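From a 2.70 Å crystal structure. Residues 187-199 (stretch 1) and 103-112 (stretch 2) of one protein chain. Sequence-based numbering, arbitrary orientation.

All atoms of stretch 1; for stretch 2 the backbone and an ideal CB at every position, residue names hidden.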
ATOM      1  N   GLU C 187     -12.437   5.032  -5.779  1.00 36.60           N
ATOM      2  CA  GLU C 187     -11.753   5.399  -7.041  1.00 37.68           C
ATOM      3  C   GLU C 187     -12.216   6.781  -7.515  1.00 38.93           C
ATOM      4  O   GLU C 187     -13.396   7.098  -7.374  1.00 38.64           O
ATOM      5  CB  GLU C 187     -12.124   4.420  -8.154  1.00 37.39           C
ATOM      6  CG  GLU C 187     -11.521   3.036  -8.022  1.00 37.09           C
ATOM      7  CD  GLU C 187     -10.029   2.918  -8.252  1.00 37.06           C
ATOM      8  OE1 GLU C 187      -9.489   1.850  -7.988  1.00 36.77           O
ATOM      9  OE2 GLU C 187      -9.422   3.894  -8.685  1.00 37.64           O
ATOM     10  N   HIS C 188     -11.278   7.561  -8.045  1.00 40.73           N
ATOM     11  CA  HIS C 188     -11.511   8.860  -8.734  1.00 42.27           C
ATOM     12  C   HIS C 188     -10.893   8.787 -10.135  1.00 43.53           C
ATOM     13  O   HIS C 188      -9.651   8.696 -10.225  1.00 43.92           O
ATOM     14  CB  HIS C 188     -10.937  10.020  -7.909  1.00 42.89           C
ATOM     15  CG  HIS C 188     -11.149  11.357  -8.538  1.00 43.98           C
ATOM     16  ND1 HIS C 188     -12.347  12.038  -8.438  1.00 44.71           N
ATOM     17  CD2 HIS C 188     -10.330  12.137  -9.275  1.00 44.61           C
ATOM     18  CE1 HIS C 188     -12.254  13.183  -9.085  1.00 45.05           C
ATOM     19  NE2 HIS C 188     -11.026  13.267  -9.607  1.00 44.99           N
ATOM     20  N   LEU C 189     -11.730   8.822 -11.179  1.00 44.95           N
ATOM     21  CA  LEU C 189     -11.327   8.587 -12.594  1.00 45.85           C
ATOM     22  C   LEU C 189     -11.543   9.851 -13.439  1.00 47.56           C
ATOM     23  O   LEU C 189     -11.361   9.761 -14.670  1.00 48.38           O
ATOM     24  CB  LEU C 189     -12.151   7.422 -13.154  1.00 45.52           C
ATOM     25  CG  LEU C 189     -12.164   6.141 -12.319  1.00 44.85           C
ATOM     26  CD1 LEU C 189     -13.135   5.128 -12.903  1.00 44.83           C
ATOM     27  CD2 LEU C 189     -10.771   5.539 -12.209  1.00 44.60           C
ATOM     28  N   SER C 190     -11.901  10.981 -12.816  1.00 48.97           N
ATOM     29  CA  SER C 190     -12.321  12.230 -13.508  1.00 50.49           C
ATOM     30  C   SER C 190     -11.120  13.141 -13.802  1.00 51.19           C
ATOM     31  O   SER C 190     -11.324  14.161 -14.491  1.00 52.24           O
ATOM     32  CB  SER C 190     -13.374  12.961 -12.713  1.00 50.74           C
ATOM     33  OG  SER C 190     -14.580  12.213 -12.671  1.00 50.97           O
ATOM     34  N   SER C 191      -9.921  12.798 -13.312  1.00 51.49           N
ATOM     35  CA  SER C 191      -8.670  13.572 -13.536  1.00 51.38           C
ATOM     36  C   SER C 191      -8.219  13.403 -14.986  1.00 51.73           C
ATOM     37  O   SER C 191      -8.196  12.284 -15.497  1.00 50.53           O
ATOM     38  CB  SER C 191      -7.587  13.179 -12.561  1.00 51.31           C
ATOM     39  OG  SER C 191      -7.177  11.836 -12.759  1.00 51.14           O
ATOM     40  N   PRO C 192      -7.852  14.502 -15.688  1.00 52.32           N
ATOM     41  CA  PRO C 192      -7.563  14.464 -17.125  1.00 52.59           C
ATOM     42  C   PRO C 192      -6.696  13.300 -17.640  1.00 51.94           C
ATOM     43  O   PRO C 192      -6.970  12.831 -18.731  1.00 52.64           O
ATOM     44  CB  PRO C 192      -6.812  15.786 -17.348  1.00 53.07           C
ATOM     45  CG  PRO C 192      -7.424  16.730 -16.340  1.00 53.08           C
ATOM     46  CD  PRO C 192      -7.726  15.862 -15.135  1.00 52.77           C
ATOM     47  N   LEU C 193      -5.687  12.870 -16.872  1.00 51.07           N
ATOM     48  CA  LEU C 193      -4.710  11.829 -17.298  1.00 50.73           C
ATOM     49  C   LEU C 193      -5.423  10.478 -17.434  1.00 50.85           C
ATOM     50  O   LEU C 193      -5.331   9.875 -18.523  1.00 50.67           O
ATOM     51  CB  LEU C 193      -3.556  11.746 -16.292  1.00 50.14           C
ATOM     52  CG  LEU C 193      -2.528  10.640 -16.550  1.00 49.93           C
ATOM     53  CD1 LEU C 193      -1.970  10.716 -17.966  1.00 49.83           C
ATOM     54  CD2 LEU C 193      -1.399  10.700 -15.533  1.00 49.68           C
ATOM     55  N   VAL C 194      -6.098  10.024 -16.373  1.00 50.75           N
ATOM     56  CA  VAL C 194      -6.795   8.702 -16.327  1.00 51.45           C
ATOM     57  C   VAL C 194      -8.114   8.790 -17.108  1.00 51.70           C
ATOM     58  O   VAL C 194      -8.559   7.741 -17.610  1.00 52.13           O
ATOM     59  CB  VAL C 194      -7.021   8.203 -14.884  1.00 51.41           C
ATOM     60  CG1 VAL C 194      -5.712   8.068 -14.122  1.00 51.48           C
ATOM     61  CG2 VAL C 194      -8.004   9.071 -14.111  1.00 51.84           C
ATOM     62  N   LYS C 195      -8.717   9.981 -17.206  1.00 52.30           N
ATOM     63  CA  LYS C 195      -9.992  10.204 -17.946  1.00 52.90           C
ATOM     64  C   LYS C 195      -9.764   9.921 -19.436  1.00 52.64           C
ATOM     65  O   LYS C 195     -10.520   9.107 -20.001  1.00 52.78           O
ATOM     66  CB  LYS C 195     -10.521  11.627 -17.737  1.00 53.99           C
ATOM     67  CG  LYS C 195     -11.958  11.845 -18.196  1.00 54.99           C
ATOM     68  CD  LYS C 195     -12.543  13.184 -17.790  1.00 55.86           C
ATOM     69  CE  LYS C 195     -12.230  14.296 -18.769  1.00 56.94           C
ATOM     70  NZ  LYS C 195     -13.120  14.253 -19.953  1.00 57.77           N
ATOM     71  N   ASN C 196      -8.754  10.561 -20.035  1.00 52.42           N
ATOM     72  CA  ASN C 196      -8.388  10.409 -21.470  1.00 52.54           C
ATOM     73  C   ASN C 196      -7.888   8.982 -21.732  1.00 52.30           C
ATOM     74  O   ASN C 196      -8.098   8.488 -22.858  1.00 52.16           O
ATOM     75  CB  ASN C 196      -7.345  11.443 -21.906  1.00 52.45           C
ATOM     76  CG  ASN C 196      -7.917  12.838 -22.049  1.00 52.40           C
ATOM     77  OD1 ASN C 196      -8.817  13.064 -22.855  1.00 52.98           O
ATOM     78  ND2 ASN C 196      -7.393  13.780 -21.284  1.00 51.05           N
ATOM     79  N   LEU C 197      -7.253   8.352 -20.737  1.00 52.02           N
ATOM     80  CA  LEU C 197      -6.700   6.973 -20.831  1.00 52.36           C
ATOM     81  C   LEU C 197      -7.850   5.968 -20.981  1.00 52.62           C
ATOM     82  O   LEU C 197      -7.811   5.170 -21.938  1.00 52.74           O
ATOM     83  CB  LEU C 197      -5.866   6.671 -19.581  1.00 52.20           C
ATOM     84  CG  LEU C 197      -5.070   5.365 -19.622  1.00 52.37           C
ATOM     85  CD1 LEU C 197      -3.818   5.519 -20.473  1.00 52.70           C
ATOM     86  CD2 LEU C 197      -4.705   4.905 -18.219  1.00 52.37           C
ATOM     87  N   LEU C 198      -8.830   6.012 -20.071  1.00 53.29           N
ATOM     88  CA  LEU C 198      -9.965   5.049 -20.006  1.00 54.86           C
ATOM     89  C   LEU C 198     -10.905   5.245 -21.202  1.00 56.62           C
ATOM     90  O   LEU C 198     -11.498   4.243 -21.648  1.00 55.98           O
ATOM     91  CB  LEU C 198     -10.723   5.234 -18.685  1.00 54.75           C
ATOM     92  CG  LEU C 198      -9.966   4.852 -17.412  1.00 54.19           C
ATOM     93  CD1 LEU C 198     -10.847   5.042 -16.187  1.00 54.27           C
ATOM     94  CD2 LEU C 198      -9.454   3.421 -17.477  1.00 53.93           C
ATOM     95  N   GLU C 199     -11.042   6.480 -21.695  1.00 59.17           N
ATOM     96  CA  GLU C 199     -11.967   6.838 -22.807  1.00 61.58           C
ATOM     97  C   GLU C 199     -11.464   6.251 -24.134  1.00 63.52           C
ATOM     98  O   GLU C 199     -12.308   6.045 -25.028  1.00 64.08           O
ATOM     99  CB  GLU C 199     -12.133   8.356 -22.912  1.00 62.29           C
ATOM    100  CG  GLU C 199     -13.114   8.924 -21.901  1.00 62.31           C
ATOM    101  CD  GLU C 199     -13.317  10.428 -21.975  1.00 62.76           C
ATOM    102  OE1 GLU C 199     -14.431  10.888 -21.655  1.00 63.52           O
ATOM    103  OE2 GLU C 199     -12.361  11.139 -22.346  1.00 62.18           O
ATOM    104  N   UNK C 103      -6.673   1.306  -7.119  1.00 35.16           N
ATOM    105  CA  UNK C 103      -5.795   0.918  -8.256  1.00 35.58           C
ATOM    106  C   UNK C 103      -5.092   2.146  -8.854  1.00 36.38           C
ATOM    107  O   UNK C 103      -3.857   2.087  -9.017  1.00 37.01           O
ATOM    108  CB  UNK C 103      -6.607   0.209  -9.342  1.00 35.58           C
ATOM    109  N   UNK C 104      -5.841   3.210  -9.164  1.00 36.62           N
ATOM    110  CA  UNK C 104      -5.382   4.363  -9.989  1.00 37.08           C
ATOM    111  C   UNK C 104      -4.771   5.476  -9.126  1.00 37.23           C
ATOM    112  O   UNK C 104      -4.130   6.376  -9.707  1.00 37.52           O
ATOM    113  CB  UNK C 104      -6.549   4.932 -10.799  1.00 37.08           C
ATOM    114  N   UNK C 105      -4.954   5.429  -7.803  1.00 37.13           N
ATOM    115  CA  UNK C 105      -4.385   6.421  -6.868  1.00 37.16           C
ATOM    116  C   UNK C 105      -5.165   7.726  -6.888  1.00 37.59           C
ATOM    117  O   UNK C 105      -6.404   7.670  -7.028  1.00 38.42           O
ATOM    118  CB  UNK C 105      -2.919   6.697  -7.209  1.00 37.16           C
ATOM    119  N   UNK C 106      -4.467   8.859  -6.759  1.00 37.37           N
ATOM    120  CA  UNK C 106      -5.065  10.208  -6.697  1.00 37.47           C
ATOM    121  C   UNK C 106      -4.320  11.206  -7.567  1.00 37.50           C
ATOM    122  O   UNK C 106      -3.534  12.002  -7.013  1.00 36.76           O
ATOM    123  CB  UNK C 106      -5.088  10.713  -5.253  1.00 37.47           C
ATOM    124  N   UNK C 107      -4.576  11.184  -8.878  1.00 37.94           N
ATOM    125  CA  UNK C 107      -3.887  12.028  -9.892  1.00 38.68           C
ATOM    126  C   UNK C 107      -4.454  13.453  -9.894  1.00 40.14           C
ATOM    127  O   UNK C 107      -3.694  14.376 -10.245  1.00 40.28           O
ATOM    128  CB  UNK C 107      -4.027  11.415 -11.287  1.00 38.68           C
ATOM    129  N   UNK C 108      -5.726  13.625  -9.518  1.00 41.39           N
ATOM    130  CA  UNK C 108      -6.447  14.929  -9.549  1.00 42.91           C
ATOM    131  C   UNK C 108      -5.682  15.976  -8.726  1.00 43.27           C
ATOM    132  O   UNK C 108      -5.677  17.152  -9.142  1.00 44.64           O
ATOM    133  CB  UNK C 108      -7.870  14.776  -9.007  1.00 42.91           C
ATOM    134  N   UNK C 109      -5.061  15.566  -7.613  1.00 43.07           N
ATOM    135  CA  UNK C 109      -4.413  16.467  -6.622  1.00 42.94           C
ATOM    136  C   UNK C 109      -2.994  16.859  -7.062  1.00 43.72           C
ATOM    137  O   UNK C 109      -2.514  17.901  -6.576  1.00 45.05           O
ATOM    138  CB  UNK C 109      -4.356  15.794  -5.249  1.00 42.94           C
ATOM    139  N   UNK C 110      -2.347  16.068  -7.930  1.00 43.76           N
ATOM    140  CA  UNK C 110      -0.884  16.188  -8.223  1.00 44.06           C
ATOM    141  C   UNK C 110      -0.610  16.461  -9.711  1.00 44.81           C
ATOM    142  O   UNK C 110       0.535  16.844 -10.012  1.00 44.84           O
ATOM    143  CB  UNK C 110      -0.156  14.909  -7.806  1.00 44.06           C
ATOM    144  N   UNK C 111      -1.588  16.271 -10.607  1.00 46.04           N
ATOM    145  CA  UNK C 111      -1.389  16.343 -12.084  1.00 47.23           C
ATOM    146  C   UNK C 111      -0.633  17.623 -12.461  1.00 47.88           C
ATOM    147  O   UNK C 111       0.447  17.504 -13.074  1.00 48.62           O
ATOM    148  CB  UNK C 111      -2.732  16.300 -12.815  1.00 47.23           C
ATOM    149  N   UNK C 112      -1.185  18.789 -12.108  1.00 48.90           N
ATOM    150  CA  UNK C 112      -0.638  20.130 -12.458  1.00 49.25           C
ATOM    151  C   UNK C 112       0.775  20.279 -11.876  1.00 48.09           C
ATOM    152  O   UNK C 112       1.614  20.935 -12.527  1.00 47.73           O
ATOM    153  CB  UNK C 112      -1.544  21.245 -11.933  1.00 49.25           C
TER

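At position 103 the CA-to-CB bond runs sideways to stretch 1, and the ideal CB lies 3.6 Å from E187 OE1. The backbone supplies the main polar contact, since 103 N donates a hydrogen bond to E187 OE1 (3.0 Å, 155°). A small or medium side chain of either polarity would suit. The residue is C103; its chi1 is m, and its CB stays 3.6 Å from E187 OE1.

Position 104 points toward stretch 1. Its ideal CB is 3.7 Å from E187 OE2, 4.5 Å from L189 CD2 and 4.6 Å from V194 CG1, and beyond it L189, V194, L197 and L198 line an apolar pocket. A large hydrophobic side chain, leucine, methionine or an aromatic, would fill this space. It is F104, which has the largest area covered by stretch 1 of any residue in its stretch. Its ring packs CD2 against L189 CD2 (3.8 Å), CD1 against V194 CG1 (3.9 Å) and CZ against L198 CD2 (3.8 Å), while L197 CD2 approaches CE1 at the ring edge (4.3 Å).

At 105 the CA-to-CB bond points away, and phi/psi of 77/-143 favours glycine. G105 contributes its carbonyl: water 1 lies within hydrogen-bonding distance of G105 O (2.6 Å) and E187 OE2 (2.9 Å), and accepts from H188 N at 2.9 Å, so it ties the two backbones together. Position 106 also points away, with nothing of stretch 1 within 5.5 Å of its ideal CB; its negative phi leaves many residues possible. It is G106.

Position 107 faces stretch 1, its ideal CB 3.5 Å from S191 OG and 5.0 Å from L193 CB. The methyl groups of L193 and V194 favour an aliphatic or aromatic side chain. W107 lays its indole alongside them: L193 CD2 sits over the face of the six-membered ring, 3.6 Å from its centroid and 8° off the normal, a CH-pi contact, and V194 CG1 is 3.9 Å from W107 CD1.

Position 108 also points toward stretch 1, with its ideal CB 3.5 Å from H188 NE2 and 3.9 Å from S191 CB. Polar or flexible side chains of moderate length would suit. Q108 (chi1 t, chi2 p) places its OE1 3.5 Å from S191 CA, a packing contact.

The ideal CBs of 109 and 110 find nothing of stretch 1 within 5.5 Å, so stretch 1 sets little preference there. They are H109 and I110, the latter at the N-cap position of the following helix.

Position 111 points toward stretch 1, although its ideal CB touches nothing. Farther out lies the start of the helix 192-199, where L193 N offers a proton; a long side chain ending in an acceptor, glutamate or glutamine, would reach it. E111 does so: L193 N donates to E111 OE1 (2.7 Å, 162°). S191, at the N-cap position, makes no capping bond with its own side chain.

Position 112 points sideways into space stretch 1 leaves open, and many residues would serve; D112 makes no contact.

Stretch 2, residues 103-112: CFGGWQHIED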
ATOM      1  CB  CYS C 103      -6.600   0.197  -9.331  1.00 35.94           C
ATOM      2  SG  CYS C 103      -7.440  -1.290  -8.724  1.00 36.34           S
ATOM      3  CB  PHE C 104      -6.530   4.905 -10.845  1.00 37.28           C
ATOM      4  CG  PHE C 104      -6.786   4.114 -12.103  1.00 37.59           C
ATOM      5  CD1 PHE C 104      -5.994   4.296 -13.226  1.00 37.75           C
ATOM      6  CD2 PHE C 104      -7.809   3.179 -12.160  1.00 37.78           C
ATOM      7  CE1 PHE C 104      -6.224   3.566 -14.382  1.00 38.16           C
ATOM      8  CE2 PHE C 104      -8.037   2.450 -13.317  1.00 38.15           C
ATOM      9  CZ  PHE C 104      -7.245   2.644 -14.426  1.00 38.30           C
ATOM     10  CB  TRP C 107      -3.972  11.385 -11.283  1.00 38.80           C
ATOM     11  CG  TRP C 107      -2.864  10.413 -11.550  1.00 38.41           C
ATOM     12  CD1 TRP C 107      -2.938   9.050 -11.539  1.00 38.14           C
ATOM     13  CD2 TRP C 107      -1.495  10.740 -11.843  1.00 38.51           C
ATOM     14  NE1 TRP C 107      -1.714   8.506 -11.819  1.00 38.23           N
ATOM     15  CE2 TRP C 107      -0.808   9.518 -12.009  1.00 38.41           C
ATOM     16  CE3 TRP C 107      -0.788  11.938 -11.991  1.00 38.95           C
ATOM     17  CZ2 TRP C 107       0.552   9.467 -12.311  1.00 38.88           C
ATOM     18  CZ3 TRP C 107       0.556  11.887 -12.290  1.00 39.34           C
ATOM     19  CH2 TRP C 107       1.215  10.666 -12.448  1.00 39.26           C
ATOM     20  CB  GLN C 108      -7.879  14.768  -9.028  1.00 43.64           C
ATOM     21  CG  GLN C 108      -8.678  16.065  -8.992  1.00 44.48           C
ATOM     22  CD  GLN C 108      -8.760  16.736 -10.342  1.00 45.02           C
ATOM     23  OE1 GLN C 108      -9.263  16.170 -11.309  1.00 45.85           O
ATOM     24  NE2 GLN C 108      -8.264  17.961 -10.415  1.00 45.27           N
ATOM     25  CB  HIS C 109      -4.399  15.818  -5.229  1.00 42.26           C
ATOM     26  CG  HIS C 109      -4.321  16.799  -4.107  1.00 41.10           C
ATOM     27  ND1 HIS C 109      -3.119  17.231  -3.581  1.00 40.61           N
ATOM     28  CD2 HIS C 109      -5.290  17.431  -3.409  1.00 40.27           C
ATOM     29  CE1 HIS C 109      -3.352  18.089  -2.608  1.00 40.01           C
ATOM     30  NE2 HIS C 109      -4.676  18.228  -2.484  1.00 39.83           N
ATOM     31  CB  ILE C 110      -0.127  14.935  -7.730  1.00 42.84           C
ATOM     32  CG1 ILE C 110      -0.375  13.712  -8.619  1.00 41.99           C
ATOM     33  CG2 ILE C 110      -0.457  14.649  -6.272  1.00 42.90           C
ATOM     34  CD1 ILE C 110       0.664  12.624  -8.465  1.00 41.49           C
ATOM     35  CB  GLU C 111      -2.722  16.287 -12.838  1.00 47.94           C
ATOM     36  CG  GLU C 111      -2.985  14.949 -13.504  1.00 48.21           C
ATOM     37  CD  GLU C 111      -4.013  14.996 -14.622  1.00 49.00           C
ATOM     38  OE1 GLU C 111      -4.960  14.183 -14.586  1.00 49.60           O
ATOM     39  OE2 GLU C 111      -3.859  15.838 -15.529  1.00 48.84           O
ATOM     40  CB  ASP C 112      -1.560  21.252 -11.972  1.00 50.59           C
ATOM     41  CG  ASP C 112      -2.911  21.296 -12.668  1.00 51.41           C
ATOM     42  OD1 ASP C 112      -3.150  20.442 -13.547  1.00 51.70           O
ATOM     43  OD2 ASP C 112      -3.716  22.185 -12.324  1.00 52.47           O
TER
HETATM   44  O   HOH W   1      -8.550   6.502  -7.790  1.00 33.32           O
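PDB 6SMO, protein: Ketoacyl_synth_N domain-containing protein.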